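Local coordinates for SIR4-interacting protein SIF2 (Saccharomyces cerevisiae, PDB 1R5M) that antagonizes telomeric silencing in yeast, belongs to the Set3C corepressor complex and may recruit SIR4 to non-telomeric sites, at residues E213-D218 with K260-A265; K219-I222 with A228-V231; V354-L359 with L400-A405. All blocks are in the same frame, centred on the assembly; numbering follows the deposited sequence.

Contact 1: residues E213-D218 with K260-A265; sequences EWVDDD and KLLLSA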
loop_
_atom_site.group_PDB
_atom_site.type_symbol
_atom_site.label_atom_id
_atom_site.label_comp_id
_atom_site.label_asym_id
_atom_site.label_seq_id
_atom_site.Cartn_x
_atom_site.Cartn_y
_atom_site.Cartn_z
ATOM N N GLU A 213 5.884 9.305 -1.560
ATOM C CA GLU A 213 6.099 9.169 -0.123
ATOM C C GLU A 213 6.617 10.438 0.540
ATOM O O GLU A 213 7.376 11.194 -0.060
ATOM C CB GLU A 213 7.093 8.019 0.132
ATOM C CG GLU A 213 7.468 7.793 1.595
ATOM C CD GLU A 213 6.347 7.164 2.406
ATOM O OE1 GLU A 213 5.167 7.438 2.101
ATOM O OE2 GLU A 213 6.641 6.409 3.357
ATOM N N TRP A 214 6.193 10.672 1.779
ATOM C CA TRP A 214 6.661 11.829 2.536
ATOM C C TRP A 214 7.934 11.398 3.255
ATOM O O TRP A 214 7.996 10.291 3.792
ATOM C CB TRP A 214 5.629 12.265 3.585
ATOM C CG TRP A 214 4.432 12.949 3.016
ATOM C CD1 TRP A 214 3.273 12.364 2.599
ATOM C CD2 TRP A 214 4.288 14.352 2.769
ATOM N NE1 TRP A 214 2.413 13.318 2.104
ATOM C CE2 TRP A 214 3.013 14.547 2.198
ATOM C CE3 TRP A 214 5.116 15.465 2.978
ATOM C CZ2 TRP A 214 2.542 15.815 1.827
ATOM C CZ3 TRP A 214 4.647 16.728 2.610
ATOM C CH2 TRP A 214 3.372 16.890 2.040
ATOM N N VAL A 215 8.942 12.264 3.273
ATOM C CA VAL A 215 10.194 11.928 3.949
ATOM C C VAL A 215 10.500 12.896 5.084
ATOM O O VAL A 215 11.557 12.823 5.715
ATOM C CB VAL A 215 11.381 11.887 2.959
ATOM C CG1 VAL A 215 11.139 10.809 1.919
ATOM C CG2 VAL A 215 11.570 13.239 2.293
ATOM N N ASP A 216 9.560 13.802 5.332
ATOM C CA ASP A 216 9.657 14.786 6.403
ATOM C C ASP A 216 8.300 15.482 6.451
ATOM O O ASP A 216 7.463 15.268 5.575
ATOM C CB ASP A 216 10.764 15.807 6.121
ATOM C CG ASP A 216 11.316 16.438 7.391
ATOM O OD1 ASP A 216 10.639 16.375 8.440
ATOM O OD2 ASP A 216 12.428 17.004 7.337
ATOM N N ASP A 217 8.075 16.305 7.469
ATOM C CA ASP A 217 6.804 17.005 7.592
ATOM C C ASP A 217 6.528 17.882 6.372
ATOM O O ASP A 217 5.372 18.127 6.025
ATOM C CB ASP A 217 6.799 17.868 8.858
ATOM C CG ASP A 217 6.938 17.044 10.127
ATOM O OD1 ASP A 217 6.056 16.202 10.391
ATOM O OD2 ASP A 217 7.931 17.238 10.860
ATOM N N ASP A 218 7.593 18.337 5.719
ATOM C CA ASP A 218 7.459 19.208 4.556
ATOM C C ASP A 218 8.306 18.786 3.358
ATOM O O ASP A 218 8.622 19.607 2.502
ATOM C CB ASP A 218 7.831 20.639 4.953
ATOM C CG ASP A 218 9.306 20.783 5.279
ATOM O OD1 ASP A 218 9.898 19.817 5.812
ATOM O OD2 ASP A 218 9.872 21.865 5.010
ATOM N N LYS A 260 15.301 7.182 9.548
ATOM C CA LYS A 260 15.361 8.222 8.521
ATOM C C LYS A 260 15.855 7.741 7.160
ATOM O O LYS A 260 16.538 8.470 6.438
ATOM C CB LYS A 260 16.241 9.383 9.000
ATOM C CG LYS A 260 15.815 9.974 10.335
ATOM C CD LYS A 260 14.390 10.506 10.290
ATOM C CE LYS A 260 13.991 11.134 11.618
ATOM N NZ LYS A 260 12.575 11.597 11.607
ATOM N N LEU A 261 15.505 6.510 6.809
ATOM C CA LEU A 261 15.910 5.952 5.528
ATOM C C LEU A 261 14.704 5.709 4.639
ATOM O O LEU A 261 13.617 5.394 5.120
ATOM C CB LEU A 261 16.650 4.628 5.727
ATOM C CG LEU A 261 17.957 4.673 6.523
ATOM C CD1 LEU A 261 18.487 3.257 6.698
ATOM C CD2 LEU A 261 18.981 5.538 5.798
ATOM N N LEU A 262 14.912 5.865 3.337
ATOM C CA LEU A 262 13.866 5.641 2.352
ATOM C C LEU A 262 14.099 4.308 1.663
ATOM O O LEU A 262 15.208 4.022 1.212
ATOM C CB LEU A 262 13.881 6.744 1.291
ATOM C CG LEU A 262 12.925 6.531 0.111
ATOM C CD1 LEU A 262 11.481 6.677 0.586
ATOM C CD2 LEU A 262 13.231 7.537 -0.988
ATOM N N LEU A 263 13.054 3.491 1.598
ATOM C CA LEU A 263 13.115 2.204 0.919
ATOM C C LEU A 263 12.398 2.380 -0.413
ATOM O O LEU A 263 11.292 2.920 -0.456
ATOM C CB LEU A 263 12.394 1.124 1.736
ATOM C CG LEU A 263 11.954 -0.129 0.966
ATOM C CD1 LEU A 263 13.168 -0.946 0.539
ATOM C CD2 LEU A 263 11.045 -0.966 1.853
ATOM N N SER A 264 13.033 1.960 -1.504
ATOM C CA SER A 264 12.391 2.041 -2.809
ATOM C C SER A 264 12.468 0.677 -3.487
ATOM O O SER A 264 13.386 -0.102 -3.230
ATOM C CB SER A 264 13.069 3.102 -3.691
ATOM O OG SER A 264 14.425 2.777 -3.953
ATOM N N ALA A 265 11.474 0.375 -4.315
ATOM C CA ALA A 265 11.454 -0.878 -5.065
ATOM C C ALA A 265 11.173 -0.481 -6.502
ATOM O O ALA A 265 10.519 0.536 -6.757
ATOM C CB ALA A 265 10.367 -1.809 -4.549
#
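A small apolar contact joins two neighbouring blades of the propeller, with Leu262 meeting Glu213 and Val215. Residues 213-218 hold the first strand of one blade and the turn after it. Residues 260-265 run along the second strand of the next blade. One methyl of Leu262, CD1, does the touching. It lies 4.3 Å from Glu213 CG and 4.4 Å from Val215 CG1. Both are loose van der Waals distances, and the surface buried is just 92 Å². The WD40 fold stacks its four-stranded blades face against face around a central channel, and this pair belongs to the interface between WD 4 and WD 5. CG of Glu213 is anti to the backbone N (chi1 177°), which sets the aliphatic part of the side chain against the leucine. The carboxylate has its own partners. OE2 accepts a hydrogen bond from Phe255 N in the first strand of WD 5, and OE1 forms a salt bridge with Lys156 NZ. Past Val215 the chain turns. Leu262 also touches Val221, in the second strand of the WD 4 blade.

Contact 2: residues K219-I222 with A228-V231; sequences KFVI and AIFV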
loop_
_atom_site.group_PDB
_atom_site.type_symbol
_atom_site.label_atom_id
_atom_site.label_comp_id
_atom_site.label_asym_id
_atom_site.label_seq_id
_atom_site.Cartn_x
_atom_site.Cartn_y
_atom_site.Cartn_z
ATOM N N LYS A 219 8.678 17.512 3.296
ATOM C CA LYS A 219 9.488 17.023 2.185
ATOM C C LYS A 219 8.904 15.708 1.695
ATOM O O LYS A 219 8.379 14.926 2.485
ATOM C CB LYS A 219 10.938 16.809 2.627
ATOM C CG LYS A 219 11.593 18.040 3.239
ATOM C CD LYS A 219 12.998 17.720 3.725
ATOM C CE LYS A 219 13.605 18.896 4.484
ATOM N NZ LYS A 219 12.813 19.239 5.699
ATOM N N PHE A 220 8.996 15.470 0.394
ATOM C CA PHE A 220 8.450 14.249 -0.179
ATOM C C PHE A 220 9.202 13.808 -1.426
ATOM O O PHE A 220 9.994 14.564 -1.990
ATOM C CB PHE A 220 6.964 14.454 -0.492
ATOM C CG PHE A 220 6.683 15.623 -1.406
ATOM C CD1 PHE A 220 6.623 15.451 -2.784
ATOM C CD2 PHE A 220 6.474 16.895 -0.882
ATOM C CE1 PHE A 220 6.354 16.526 -3.629
ATOM C CE2 PHE A 220 6.205 17.979 -1.718
ATOM C CZ PHE A 220 6.145 17.794 -3.095
ATOM N N VAL A 221 8.957 12.570 -1.847
ATOM C CA VAL A 221 9.610 12.021 -3.027
ATOM C C VAL A 221 8.595 11.442 -4.009
ATOM O O VAL A 221 7.569 10.887 -3.607
ATOM C CB VAL A 221 10.625 10.914 -2.652
ATOM C CG1 VAL A 221 11.778 11.503 -1.846
ATOM C CG2 VAL A 221 9.928 9.815 -1.859
ATOM N N ILE A 222 8.881 11.594 -5.298
ATOM C CA ILE A 222 8.009 11.074 -6.341
ATOM C C ILE A 222 8.856 10.535 -7.492
ATOM O O ILE A 222 9.981 10.982 -7.712
ATOM C CB ILE A 222 7.044 12.161 -6.886
ATOM C CG1 ILE A 222 7.818 13.209 -7.681
ATOM C CG2 ILE A 222 6.304 12.831 -5.731
ATOM C CD1 ILE A 222 6.924 14.264 -8.317
ATOM N N ALA A 228 14.617 7.554 -11.851
ATOM C CA ALA A 228 15.086 8.467 -10.822
ATOM C C ALA A 228 13.963 8.745 -9.834
ATOM O O ALA A 228 12.787 8.565 -10.150
ATOM C CB ALA A 228 15.556 9.776 -11.453
ATOM N N ILE A 229 14.338 9.157 -8.628
ATOM C CA ILE A 229 13.369 9.522 -7.598
ATOM C C ILE A 229 13.693 10.974 -7.261
ATOM O O ILE A 229 14.802 11.284 -6.828
ATOM C CB ILE A 229 13.521 8.655 -6.329
ATOM C CG1 ILE A 229 13.212 7.192 -6.658
ATOM C CG2 ILE A 229 12.576 9.164 -5.234
ATOM C CD1 ILE A 229 13.719 6.208 -5.611
ATOM N N PHE A 230 12.731 11.863 -7.484
ATOM C CA PHE A 230 12.924 13.287 -7.217
ATOM C C PHE A 230 12.508 13.652 -5.797
ATOM O O PHE A 230 11.480 13.185 -5.304
ATOM C CB PHE A 230 12.112 14.119 -8.217
ATOM C CG PHE A 230 12.731 14.216 -9.589
ATOM C CD1 PHE A 230 13.630 13.255 -10.047
ATOM C CD2 PHE A 230 12.389 15.266 -10.437
ATOM C CE1 PHE A 230 14.179 13.339 -11.328
ATOM C CE2 PHE A 230 12.932 15.358 -11.719
ATOM C CZ PHE A 230 13.828 14.392 -12.165
ATOM N N VAL A 231 13.309 14.488 -5.143
ATOM C CA VAL A 231 13.019 14.921 -3.778
ATOM C C VAL A 231 12.563 16.375 -3.822
ATOM O O VAL A 231 13.159 17.195 -4.524
ATOM C CB VAL A 231 14.268 14.818 -2.872
ATOM C CG1 VAL A 231 13.881 15.064 -1.419
ATOM C CG2 VAL A 231 14.921 13.445 -3.030
#
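Ile222 and Phe230 form an antiparallel hydrogen-bonded pair with two backbone bonds. Ile222 N donates to Phe230 O at 3.0 Å, and Phe230 N donates to Ile222 O at 2.9 Å. Both bonds are fairly straight, with N-H...O angles of 158° and 155°. Next to this pair, Val221 and Val231 form a non-hydrogen-bonded pair. Here two CA-H...O contacts add to the join: Val221 CA is 3.2 Å from Phe230 O, and Val231 CA is 3.5 Å from Phe220 O.

The two valines stand next to each other on one face of the sheet, their side chains running in the same direction. Val221 CG1 meets Val231 CG2 at 3.9 Å. Ile229 joins them, its CG2 reaching Val221 CB at 3.7 Å. With CG2 anti to the backbone N, that branch is the one turned to Val221. Val221 and Ile229 also touch Leu253 in the next blade. On the other face Ile222 CG1 approaches Phe230 CB at 4.4 Å, and the phenyl ring of Phe230 turns away from the strand 219-222. Leu189 touches both of these side chains. At the edge of the Phe220 ring, in its plane, lies Ile222 CG2, and the same ring meets Trp214 edge-to-face.

This is the hairpin of the second and third strands of the WD 4 blade. Ile222 and Phe230 satisfy each other's N-H and C=O groups, while Val221, Ile229 and Val231 bond outward to the flanking strands and the turn before strand 241-243. Apolar side chains cover both faces, so each face can pack against other parts of the propeller.

Contact 3: residues V354-L359 with L400-A405; sequences VNVYDL and LSWNCA
The indole of Trp402 is touched at its edge by Val356, whose CG1 lies near the ring plane. CG1 is 3.9 Å from Trp402 CH2 and 4.2 Å from Trp402 CZ2, so the six-membered end of the indole does the touching. CG1 of Val356 is anti to the backbone N (chi1 179°), and from there it reaches the ring. The two side chains meet at a slant. The Trp402 side chain also touches Lys344, Ser339, Ile409 and Ile423. The ring nitrogen NE1 donates to Arg337 O, a bond that ties the indole to the preceding blade and helps fix its rotation.

Two residues earlier on each strand, Val354 and Leu400 run alongside each other, their side chains pointing opposite ways. They meet through Val354 CG1 and Leu400 CD1 at 4.2 Å. CG of Leu400 sits between the backbone N and the carbonyl carbon (chi1 66°), and from there CD1 reaches Val354. This second contact is looser than the first, and both are purely apolar.

The arrangement is an inter-blade interface of the WD40 propeller, between WD 7 and WD 8. Strand 354-358 is hydrogen-bonded to 344-349 and 380-388 on its two sides. Strand 397-402 opens the last blade and pairs with 408-413. Just beyond the valines, Asp358 OD1 accepts from Lys360 N at the turn into the short helix 360-363, and it also forms a salt bridge with Lys344.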
loop_
_atom_site.group_PDB
_atom_site.type_symbol
_atom_site.label_atom_id
_atom_site.label_comp_id
_atom_site.label_asym_id
_atom_site.label_seq_id
_atom_site.Cartn_x
_atom_site.Cartn_y
_atom_site.Cartn_z
ATOM N N VAL A 354 -3.652 -16.923 -0.040
ATOM C CA VAL A 354 -3.012 -15.921 0.798
ATOM C C VAL A 354 -2.128 -16.664 1.783
ATOM O O VAL A 354 -2.585 -17.581 2.467
ATOM C CB VAL A 354 -4.031 -15.101 1.618
ATOM C CG1 VAL A 354 -3.294 -14.155 2.568
ATOM C CG2 VAL A 354 -4.939 -14.314 0.692
ATOM N N ASN A 355 -0.857 -16.285 1.834
ATOM C CA ASN A 355 0.074 -16.893 2.773
ATOM C C ASN A 355 0.473 -15.828 3.774
ATOM O O ASN A 355 0.727 -14.681 3.403
ATOM C CB ASN A 355 1.344 -17.390 2.069
ATOM C CG ASN A 355 1.227 -18.819 1.566
ATOM O OD1 ASN A 355 2.184 -19.367 1.014
ATOM N ND2 ASN A 355 0.065 -19.428 1.757
ATOM N N VAL A 356 0.502 -16.199 5.047
ATOM C CA VAL A 356 0.936 -15.282 6.086
ATOM C C VAL A 356 2.242 -15.871 6.602
ATOM O O VAL A 356 2.283 -17.022 7.046
ATOM C CB VAL A 356 -0.077 -15.182 7.241
ATOM C CG1 VAL A 356 0.444 -14.223 8.308
ATOM C CG2 VAL A 356 -1.416 -14.687 6.716
ATOM N N TYR A 357 3.310 -15.088 6.505
ATOM C CA TYR A 357 4.631 -15.516 6.955
ATOM C C TYR A 357 4.954 -14.932 8.323
ATOM O O TYR A 357 4.584 -13.799 8.634
ATOM C CB TYR A 357 5.684 -15.096 5.927
ATOM C CG TYR A 357 5.563 -15.867 4.636
ATOM C CD1 TYR A 357 6.089 -17.154 4.521
ATOM C CD2 TYR A 357 4.863 -15.342 3.549
ATOM C CE1 TYR A 357 5.916 -17.902 3.357
ATOM C CE2 TYR A 357 4.687 -16.080 2.383
ATOM C CZ TYR A 357 5.213 -17.360 2.294
ATOM O OH TYR A 357 5.016 -18.105 1.155
ATOM N N ASP A 358 5.642 -15.721 9.140
ATOM C CA ASP A 358 6.003 -15.306 10.485
ATOM C C ASP A 358 7.449 -14.831 10.521
ATOM O O ASP A 358 8.369 -15.572 10.168
ATOM C CB ASP A 358 5.795 -16.477 11.446
ATOM C CG ASP A 358 6.078 -16.111 12.886
ATOM O OD1 ASP A 358 6.034 -14.909 13.225
ATOM O OD2 ASP A 358 6.328 -17.037 13.686
ATOM N N LEU A 359 7.636 -13.587 10.946
ATOM C CA LEU A 359 8.961 -12.989 11.018
ATOM C C LEU A 359 9.468 -12.903 12.455
ATOM O O LEU A 359 10.599 -12.490 12.686
ATOM C CB LEU A 359 8.922 -11.576 10.424
ATOM C CG LEU A 359 8.232 -11.389 9.070
ATOM C CD1 LEU A 359 8.290 -9.913 8.671
ATOM C CD2 LEU A 359 8.909 -12.248 8.013
ATOM N N LEU A 400 -5.051 -6.811 -0.336
ATOM C CA LEU A 400 -5.301 -7.333 0.994
ATOM C C LEU A 400 -4.878 -6.256 1.980
ATOM O O LEU A 400 -4.045 -5.403 1.659
ATOM C CB LEU A 400 -4.544 -8.648 1.234
ATOM C CG LEU A 400 -3.023 -8.733 1.298
ATOM C CD1 LEU A 400 -2.623 -10.202 1.480
ATOM C CD2 LEU A 400 -2.406 -8.180 0.023
ATOM N N SER A 401 -5.476 -6.265 3.163
ATOM C CA SER A 401 -5.143 -5.268 4.172
ATOM C C SER A 401 -5.320 -5.818 5.577
ATOM O O SER A 401 -6.246 -6.588 5.841
ATOM C CB SER A 401 -6.027 -4.033 3.991
ATOM O OG SER A 401 -7.392 -4.362 4.170
ATOM N N TRP A 402 -4.420 -5.412 6.470
ATOM C CA TRP A 402 -4.440 -5.826 7.874
ATOM C C TRP A 402 -5.161 -4.816 8.754
ATOM O O TRP A 402 -5.013 -3.606 8.557
ATOM C CB TRP A 402 -3.031 -5.887 8.457
ATOM C CG TRP A 402 -2.117 -6.961 7.994
ATOM C CD1 TRP A 402 -1.204 -6.886 6.980
ATOM C CD2 TRP A 402 -1.916 -8.225 8.624
ATOM N NE1 TRP A 402 -0.436 -8.027 6.951
ATOM C CE2 TRP A 402 -0.855 -8.866 7.950
ATOM C CE3 TRP A 402 -2.531 -8.880 9.701
ATOM C CZ2 TRP A 402 -0.390 -10.129 8.320
ATOM C CZ3 TRP A 402 -2.067 -10.138 10.070
ATOM C CH2 TRP A 402 -1.008 -10.748 9.381
ATOM N N ASN A 403 -5.908 -5.291 9.749
ATOM C CA ASN A 403 -6.519 -4.342 10.669
ATOM C C ASN A 403 -5.371 -3.988 11.623
ATOM O O ASN A 403 -4.343 -4.676 11.643
ATOM C CB ASN A 403 -7.758 -4.935 11.373
ATOM C CG ASN A 403 -7.430 -5.904 12.495
ATOM O OD1 ASN A 403 -6.432 -6.618 12.468
ATOM N ND2 ASN A 403 -8.317 -5.950 13.487
ATOM N N CYS A 404 -5.508 -2.912 12.386
ATOM C CA CYS A 404 -4.404 -2.486 13.239
ATOM C C CYS A 404 -3.977 -3.447 14.343
ATOM O O CYS A 404 -2.829 -3.405 14.786
ATOM C CB CYS A 404 -4.690 -1.094 13.827
ATOM S SG CYS A 404 -6.114 -0.961 14.926
ATOM N N ALA A 405 -4.884 -4.318 14.770
ATOM C CA ALA A 405 -4.579 -5.280 15.826
ATOM C C ALA A 405 -3.898 -6.531 15.280
ATOM O O ALA A 405 -3.353 -7.337 16.038
ATOM C CB ALA A 405 -5.860 -5.660 16.560
#

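How the contacts relate
Contact 1 opens first, at strand 213-216, and closes on strand 261-266. Its loop carries the chain from WD 4 into WD 5. Contact 2 is nested inside that loop and closes a much shorter one, the hairpin within WD 4. The two are neighbours, with centres 8 Å apart, and Glu213 O lies 2.8 Å from Val221 N where their strands pair. Contact 3 follows in series. It opens in WD 7 and closes in WD 8, joining the last two repeats. It lies across the chain's centre from contact 2, with centres about 29 Å apart. Contacts 1 and 3 join successive blades, and contact 2 lies within one.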